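Local atomic coordinates of metallophosphoesterase (Clostridium thermocellum, PDB entry 4J6O), a protein that probably removes phosphate from damaged RNA ends, as the manganese-bound 2',3'-phosphatase component of the bacterial Pnkp-Hen1 repair system. Residues 14-19 against 221-226; 230-235 against 243-248; 59-64 against 149-154. All coordinates share one frame; numbering follows the deposited sequence. Where two conformers were deposited one is given.

Contact 1: 14-19 against 221-226; sequences FDIIGD and INIDTG. With MN (manganese (II) ion), chain J.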
# COMPACT_ATOMS: atom_id res chain seq x y z
N PHE A 14 12.59 -8.58 -2.88
CA PHE A 14 11.24 -8.00 -2.93
C PHE A 14 11.32 -6.68 -3.65
O PHE A 14 12.33 -6.00 -3.59
CB PHE A 14 10.72 -7.66 -1.53
CG PHE A 14 10.64 -8.83 -0.61
CD1 PHE A 14 9.72 -9.82 -0.84
CD2 PHE A 14 11.49 -8.92 0.49
CE1 PHE A 14 9.62 -10.90 0.03
CE2 PHE A 14 11.38 -9.97 1.38
CZ PHE A 14 10.48 -10.98 1.14
N ASP A 15 10.23 -6.32 -4.33
CA ASP A 15 10.09 -4.98 -4.86
C ASP A 15 8.88 -4.41 -4.18
O ASP A 15 7.78 -4.98 -4.27
CB ASP A 15 9.94 -5.03 -6.37
CG ASP A 15 11.19 -5.58 -7.02
OD1 ASP A 15 12.28 -5.07 -6.73
OD2 ASP A 15 11.07 -6.54 -7.80
N ILE A 16 9.13 -3.36 -3.41
CA ILE A 16 8.13 -2.84 -2.46
C ILE A 16 7.53 -1.57 -3.05
O ILE A 16 8.27 -0.66 -3.44
CB ILE A 16 8.79 -2.53 -1.10
CG1 ILE A 16 9.55 -3.76 -0.58
CG2 ILE A 16 7.71 -2.08 -0.08
CD1 ILE A 16 10.40 -3.46 0.62
N ILE A 17 6.20 -1.52 -3.20
CA ILE A 17 5.59 -0.46 -4.05
C ILE A 17 4.65 0.38 -3.16
O ILE A 17 3.84 -0.17 -2.39
CB ILE A 17 4.81 -1.07 -5.22
CG1 ILE A 17 5.82 -1.74 -6.19
CG2 ILE A 17 4.07 0.00 -6.02
CD1 ILE A 17 5.23 -2.46 -7.34
N GLY A 18 4.74 1.71 -3.30
CA GLY A 18 3.93 2.63 -2.50
C GLY A 18 2.52 2.81 -3.05
O GLY A 18 2.02 2.05 -3.86
N ASP A 19 1.83 3.83 -2.52
CA ASP A 19 0.40 3.98 -2.79
C ASP A 19 0.10 4.12 -4.28
O ASP A 19 0.61 5.03 -4.96
CB ASP A 19 -0.10 5.26 -2.13
CG ASP A 19 0.19 5.33 -0.67
OD1 ASP A 19 1.32 5.05 -0.16
OD2 ASP A 19 -0.76 5.80 0.05
N ILE A 221 12.13 4.19 5.56
CA ILE A 221 11.99 5.00 4.33
C ILE A 221 10.53 5.03 3.89
O ILE A 221 9.88 3.99 3.77
CB ILE A 221 12.88 4.44 3.19
CG1 ILE A 221 12.73 5.32 1.91
CG2 ILE A 221 12.65 2.96 2.88
CD1 ILE A 221 13.79 5.01 0.86
N ASN A 222 10.04 6.23 3.64
CA ASN A 222 8.68 6.40 3.19
C ASN A 222 8.76 6.51 1.67
O ASN A 222 9.42 7.42 1.13
CB ASN A 222 8.14 7.70 3.78
CG ASN A 222 6.71 8.03 3.32
OD1 ASN A 222 6.20 7.44 2.38
ND2 ASN A 222 6.08 9.02 3.97
N ILE A 223 8.12 5.58 0.98
CA ILE A 223 8.19 5.58 -0.49
C ILE A 223 6.89 6.00 -1.20
O ILE A 223 6.70 5.75 -2.39
CB ILE A 223 8.64 4.19 -1.02
CG1 ILE A 223 7.63 3.10 -0.69
CG2 ILE A 223 10.05 3.83 -0.50
CD1 ILE A 223 7.94 1.77 -1.48
N ASP A 224 5.98 6.65 -0.46
CA ASP A 224 4.81 7.23 -1.14
C ASP A 224 5.15 8.56 -1.77
O ASP A 224 5.12 9.59 -1.07
CB ASP A 224 3.65 7.42 -0.15
CG ASP A 224 2.40 7.98 -0.80
OD1 ASP A 224 2.44 8.15 -2.03
OD2 ASP A 224 1.38 8.22 -0.09
N THR A 225 5.46 8.54 -3.07
CA THR A 225 5.88 9.73 -3.81
C THR A 225 4.72 10.30 -4.58
O THR A 225 4.91 11.04 -5.54
CB THR A 225 7.07 9.37 -4.71
OG1 THR A 225 6.85 8.09 -5.34
CG2 THR A 225 8.31 9.26 -3.81
N GLY A 226 3.50 10.01 -4.11
CA GLY A 226 2.29 10.69 -4.56
C GLY A 226 1.97 10.57 -6.04
O GLY A 226 1.61 11.54 -6.71
MN MN J . -2.51 7.04 0.34
O HOH W 1 2.67 6.80 -4.56
O HOH W 2 -1.23 8.73 -0.58
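The metal-linked interactions join Asp19, the last residue of 14-19, to Asp224. Asp19 OD2 binds the manganese ion at 2.2 Å. Asp224 reaches the same ion indirectly. A water bound to the metal at 2.3 Å donates a hydrogen bond to Asp224 OD2, 2.7 Å from the water oxygen. Asp224 is thus a second-shell residue that holds a first-shell water. His21 and Asp65 are the other protein ligands of the ion.

The two carboxylates are stacked, with their planes 16° apart, while the side chains cross at about a right angle. Asp19 OD1 and Asp224 OD2 are 3.2 Å apart. Both are acceptors and do not bond to each other. The manganese charge probably eases their repulsion. A second water links the Asp19 backbone to the Asp224 carboxylate. It donates to Asp19 O at 2.7 Å and to Asp224 OD1 at 2.9 Å.

Two Asx turns shape the 221-226 loop. Asn222 OD1 accepts from Asp224 N in its carbonyl plane, with an N-H...O angle of 164°. Asp224 OD1 accepts two hydrogen bonds, from the bridging water and from Gly226 N, which sits above the carboxylate plane.

The apolar part is carried by Ile223. CG1 takes the crowded position between the backbone N and the carbonyl carbon (chi1 64°). CD1 then presses on the backbone of 14-19, a tight 3.1 Å from Ile16 O. It also meets Ile16 CG2 at 4.1 Å, the two side chains crossing at about a right angle. Val205 touches both isoleucines.

Strands 14-17 and 220-222 belong to different sheets. Their loops meet at the manganese, as in the calcineurin-like phosphoesterase fold, where Gly18 and Asp19 open the Gly-Asp-x-His metal-binding motif.

Contact 2: 230-235 against 243-248; sequences GGKLTA and IVDVKA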
# COMPACT_ATOMS: atom_id res chain seq x y z
N GLY A 230 0.11 13.46 -9.36
CA GLY A 230 1.00 13.97 -10.40
C GLY A 230 2.49 13.82 -10.02
O GLY A 230 3.38 14.44 -10.62
N GLY A 231 2.77 12.99 -9.00
CA GLY A 231 4.15 12.73 -8.60
C GLY A 231 4.70 11.53 -9.33
O GLY A 231 4.79 11.53 -10.57
N LYS A 232 5.04 10.49 -8.58
CA LYS A 232 5.58 9.29 -9.21
C LYS A 232 5.26 8.09 -8.35
O LYS A 232 4.97 8.24 -7.16
CB LYS A 232 7.06 9.38 -9.46
CG LYS A 232 7.93 9.60 -8.30
CD LYS A 232 9.26 10.29 -8.83
CE LYS A 232 10.10 10.78 -7.67
NZ LYS A 232 11.46 11.08 -8.22
N LEU A 233 5.29 6.93 -8.97
CA LEU A 233 5.07 5.68 -8.26
C LEU A 233 6.45 5.06 -8.08
O LEU A 233 7.20 4.89 -9.07
CB LEU A 233 4.19 4.75 -9.07
CG LEU A 233 3.75 3.49 -8.35
CD1 LEU A 233 2.82 3.89 -7.17
CD2 LEU A 233 2.99 2.51 -9.31
N THR A 234 6.77 4.75 -6.82
CA THR A 234 8.10 4.27 -6.45
C THR A 234 8.08 2.81 -6.02
O THR A 234 7.17 2.38 -5.22
CB THR A 234 8.68 5.15 -5.31
OG1 THR A 234 8.91 6.46 -5.85
CG2 THR A 234 9.98 4.55 -4.79
N ALA A 235 9.11 2.07 -6.45
CA ALA A 235 9.39 0.75 -5.85
C ALA A 235 10.73 0.81 -5.17
O ALA A 235 11.66 1.47 -5.67
CB ALA A 235 9.47 -0.37 -6.94
N ILE A 243 16.13 2.50 -5.47
CA ILE A 243 14.89 3.17 -5.82
C ILE A 243 14.66 3.09 -7.34
O ILE A 243 15.55 3.44 -8.13
CB ILE A 243 14.93 4.62 -5.40
CG1 ILE A 243 15.15 4.75 -3.89
CG2 ILE A 243 13.65 5.34 -5.81
CD1 ILE A 243 14.26 3.89 -3.08
N VAL A 244 13.47 2.63 -7.74
CA VAL A 244 13.03 2.62 -9.15
C VAL A 244 11.68 3.32 -9.20
O VAL A 244 10.84 3.08 -8.34
CB VAL A 244 12.87 1.20 -9.70
CG1 VAL A 244 12.32 1.21 -11.14
CG2 VAL A 244 14.25 0.48 -9.65
N ASP A 245 11.49 4.22 -10.14
CA ASP A 245 10.20 4.94 -10.17
C ASP A 245 9.70 5.23 -11.58
O ASP A 245 10.45 5.15 -12.55
CB ASP A 245 10.24 6.20 -9.28
CG ASP A 245 11.32 7.20 -9.67
OD1 ASP A 245 11.48 7.45 -10.89
OD2 ASP A 245 11.97 7.77 -8.76
N VAL A 246 8.39 5.47 -11.67
CA VAL A 246 7.77 5.87 -12.92
C VAL A 246 7.01 7.16 -12.66
O VAL A 246 6.20 7.25 -11.73
CB VAL A 246 6.75 4.85 -13.40
CG1 VAL A 246 5.93 5.41 -14.53
CG2 VAL A 246 7.46 3.55 -13.84
N LYS A 247 7.22 8.16 -13.49
CA LYS A 247 6.51 9.42 -13.33
C LYS A 247 5.04 9.25 -13.69
O LYS A 247 4.69 8.54 -14.62
CB LYS A 247 7.14 10.48 -14.26
CG LYS A 247 6.80 11.91 -13.87
CD LYS A 247 7.51 12.28 -12.58
CE LYS A 247 7.16 13.70 -12.17
NZ LYS A 247 5.71 13.78 -12.00
N ALA A 248 4.15 9.92 -12.95
CA ALA A 248 2.76 9.90 -13.34
C ALA A 248 2.57 10.46 -14.74
O ALA A 248 3.18 11.48 -15.06
CB ALA A 248 1.92 10.76 -12.34
O HOH W 3 11.20 7.84 -6.17
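Gly231 O accepts two hydrogen bonds where the strand pair ends. Ala248 N approaches it at 2.9 Å and almost straight, with an N-H...O angle of 172°. Lys247 NZ comes to within 2.8 Å of Gly231 O. Both donors lie above the carbonyl plane. The lysine chain bends at chi2 (70°) and again at chi4, which folds its amine back over the glycine loop.

Two reciprocal backbone pairs follow. Leu233 and Val246 exchange N-H...O bonds, with 2.9 Å from Leu233 N to Val246 O. Ala235 and Val244 do the same. There Ala235 N lies nearly on the C=O axis of Val244, 2.8 Å from its O. These are the hydrogen-bonded pairs of an antiparallel beta hairpin formed by strands 232-238 and 242-247. The latter is one of the two edge strands of the five-stranded sheet.

Lys232 and Asp245 lie on one face of the hairpin. Both CG atoms sit between backbone N and carbonyl carbon (chi1 59°); Lys232 extends and crosses Asp245 obliquely. Their salt bridge is weak, with 3.4 Å between Lys232 NZ and Asp245 OD2. Glu213 is the stronger partner of this amine. A water lies 2.7 Å from Thr234 OG1 and donates to Asp245 OD2. Thr234 OG1 also hydrogen-bonds to Thr225 OG1.

Thr234 and Asp245 lie side by side, and Thr234 OG1 packs on Asp245 CB. Thr234 CG2 also touches Ile243 CG2 at 3.9 Å. Lys232 CB sits over Val246 O at 3.2 Å. Leu233, Ala235, Val244 and Val246 occupy the other face. Leu233 and Val246 pack on helix 24-33 through Leu30.

Contact 3: 59-64 against 149-154; sequences KVLFLG and GKLVVA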
# COMPACT_ATOMS: atom_id res chain seq x y z
N LYS A 59 9.63 -10.98 -5.83
CA LYS A 59 8.24 -10.88 -5.32
C LYS A 59 7.94 -9.43 -5.01
O LYS A 59 8.83 -8.70 -4.69
CB LYS A 59 8.02 -11.75 -4.09
CG LYS A 59 8.20 -13.26 -4.41
CD LYS A 59 7.57 -14.10 -3.32
CE LYS A 59 7.78 -15.59 -3.68
NZ LYS A 59 7.09 -16.51 -2.75
N VAL A 60 6.68 -9.06 -5.13
CA VAL A 60 6.25 -7.69 -4.88
C VAL A 60 5.59 -7.60 -3.50
O VAL A 60 4.77 -8.46 -3.12
CB VAL A 60 5.21 -7.21 -5.92
CG1 VAL A 60 4.71 -5.76 -5.56
CG2 VAL A 60 5.78 -7.22 -7.33
N LEU A 61 5.87 -6.51 -2.81
CA LEU A 61 5.17 -6.20 -1.55
C LEU A 61 4.45 -4.88 -1.73
O LEU A 61 5.10 -3.87 -1.93
CB LEU A 61 6.17 -6.07 -0.40
CG LEU A 61 7.05 -7.29 -0.14
CD1 LEU A 61 7.97 -6.95 1.04
CD2 LEU A 61 6.23 -8.54 0.18
N PHE A 62 3.11 -4.91 -1.70
CA PHE A 62 2.33 -3.67 -1.88
C PHE A 62 2.07 -3.09 -0.53
O PHE A 62 1.68 -3.82 0.38
CB PHE A 62 1.00 -3.97 -2.58
CG PHE A 62 1.12 -4.36 -4.05
CD1 PHE A 62 1.34 -3.39 -5.03
CD2 PHE A 62 1.02 -5.70 -4.45
CE1 PHE A 62 1.46 -3.77 -6.39
CE2 PHE A 62 1.15 -6.06 -5.82
CZ PHE A 62 1.36 -5.09 -6.78
N LEU A 63 2.20 -1.76 -0.44
CA LEU A 63 2.05 -1.05 0.85
C LEU A 63 0.62 -0.57 1.06
O LEU A 63 0.31 0.08 2.09
CB LEU A 63 3.03 0.09 0.95
CG LEU A 63 4.49 -0.31 0.94
CD1 LEU A 63 5.35 0.95 1.14
CD2 LEU A 63 4.75 -1.28 2.09
N GLY A 64 -0.24 -0.96 0.15
CA GLY A 64 -1.67 -0.69 0.26
C GLY A 64 -2.06 0.66 -0.30
O GLY A 64 -1.29 1.31 -1.04
N GLY A 149 13.61 -10.96 10.26
CA GLY A 149 13.45 -9.72 11.01
C GLY A 149 14.26 -8.54 10.50
O GLY A 149 14.37 -7.52 11.17
N LYS A 150 14.80 -8.63 9.29
CA LYS A 150 15.59 -7.54 8.78
C LYS A 150 14.76 -6.49 8.04
O LYS A 150 15.23 -5.38 7.75
CB LYS A 150 16.65 -8.09 7.80
CG LYS A 150 17.73 -8.84 8.52
CD LYS A 150 18.54 -9.67 7.52
CE LYS A 150 19.55 -10.58 8.24
NZ LYS A 150 20.13 -11.62 7.26
N LEU A 151 13.50 -6.83 7.75
CA LEU A 151 12.66 -5.94 6.97
C LEU A 151 11.28 -5.95 7.56
O LEU A 151 10.77 -7.03 7.88
CB LEU A 151 12.64 -6.43 5.52
CG LEU A 151 11.64 -5.76 4.53
CD1 LEU A 151 11.96 -4.28 4.32
CD2 LEU A 151 11.52 -6.59 3.19
N VAL A 152 10.67 -4.78 7.69
CA VAL A 152 9.24 -4.68 8.08
C VAL A 152 8.57 -3.83 7.02
O VAL A 152 9.09 -2.78 6.65
CB VAL A 152 9.13 -4.03 9.45
CG1 VAL A 152 7.66 -3.70 9.80
CG2 VAL A 152 9.70 -5.00 10.57
N VAL A 153 7.39 -4.24 6.58
CA VAL A 153 6.58 -3.40 5.68
C VAL A 153 5.24 -3.16 6.35
O VAL A 153 4.65 -4.06 6.96
CB VAL A 153 6.37 -3.99 4.26
CG1 VAL A 153 7.72 -3.99 3.45
CG2 VAL A 153 5.71 -5.38 4.26
N ALA A 154 4.77 -1.91 6.24
CA ALA A 154 3.49 -1.47 6.82
C ALA A 154 3.09 -0.22 6.10
O ALA A 154 3.97 0.49 5.57
CB ALA A 154 3.64 -1.17 8.33
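Val153 projects between Leu61 and Leu63 of the 59-64 segment. Its CG1, anti to the carbonyl carbon (chi1 -69°), lies 3.8 Å from Leu61 CD1. Its CB lies 3.8 Å from Leu63 CD2. Each leucine crosses the valine at about a right angle. Leu61 meets CG1 of this short side chain, and Leu63 meets CB.

Leu61 CD1 reaches between Val153 CG1 and Leu151 CD2. The Leu61 CG is anti to the carbonyl carbon, and CD1 extends across the interface. From Leu61 CD1 to Leu151 CD2 the distance is 4.2 Å. Leu61 and Leu151 come tip to tip. Leu146 touches Leu61, Leu151 and Val153 and joins the cluster.

Leu63 CD2 also lies 4.0 Å from Ala154 O. This carbonyl oxygen is buried here and has no polar partner in the model. Leu63 packs on Ile16 and Ile223 as well.

The side-chain contacts are all apolar, and the contact is buried. Strands 59-62 and 151-154 belong to different sheets, and these side chains pack between them. This is the sandwich core of the calcineurin-like phosphoesterase fold.

The three contacts share the five-stranded sheet, through strands 59-62, 14-17, 232-238 and 242-247. Contact 1 and contact 3 join it to the second sheet, and their centres are about 9 Å apart. Leu61 N probably hydrogen-bonds to Asp15 O (2.8 Å), and Phe14 CD2 packs 3.6 Å from Leu151 CD2. Contact 2 is also about 9 Å from contact 1, between centres. Thr225 OG1 probably bonds to Lys232 O at 2.6 Å. Contacts 2 and 3 do not touch; their centres are about 17 Å apart. In contact 1, Asp19 binds the manganese directly. Side chains Leu63 of contact 3 and Leu233 of contact 2 lie about 9 and 10 Å from it.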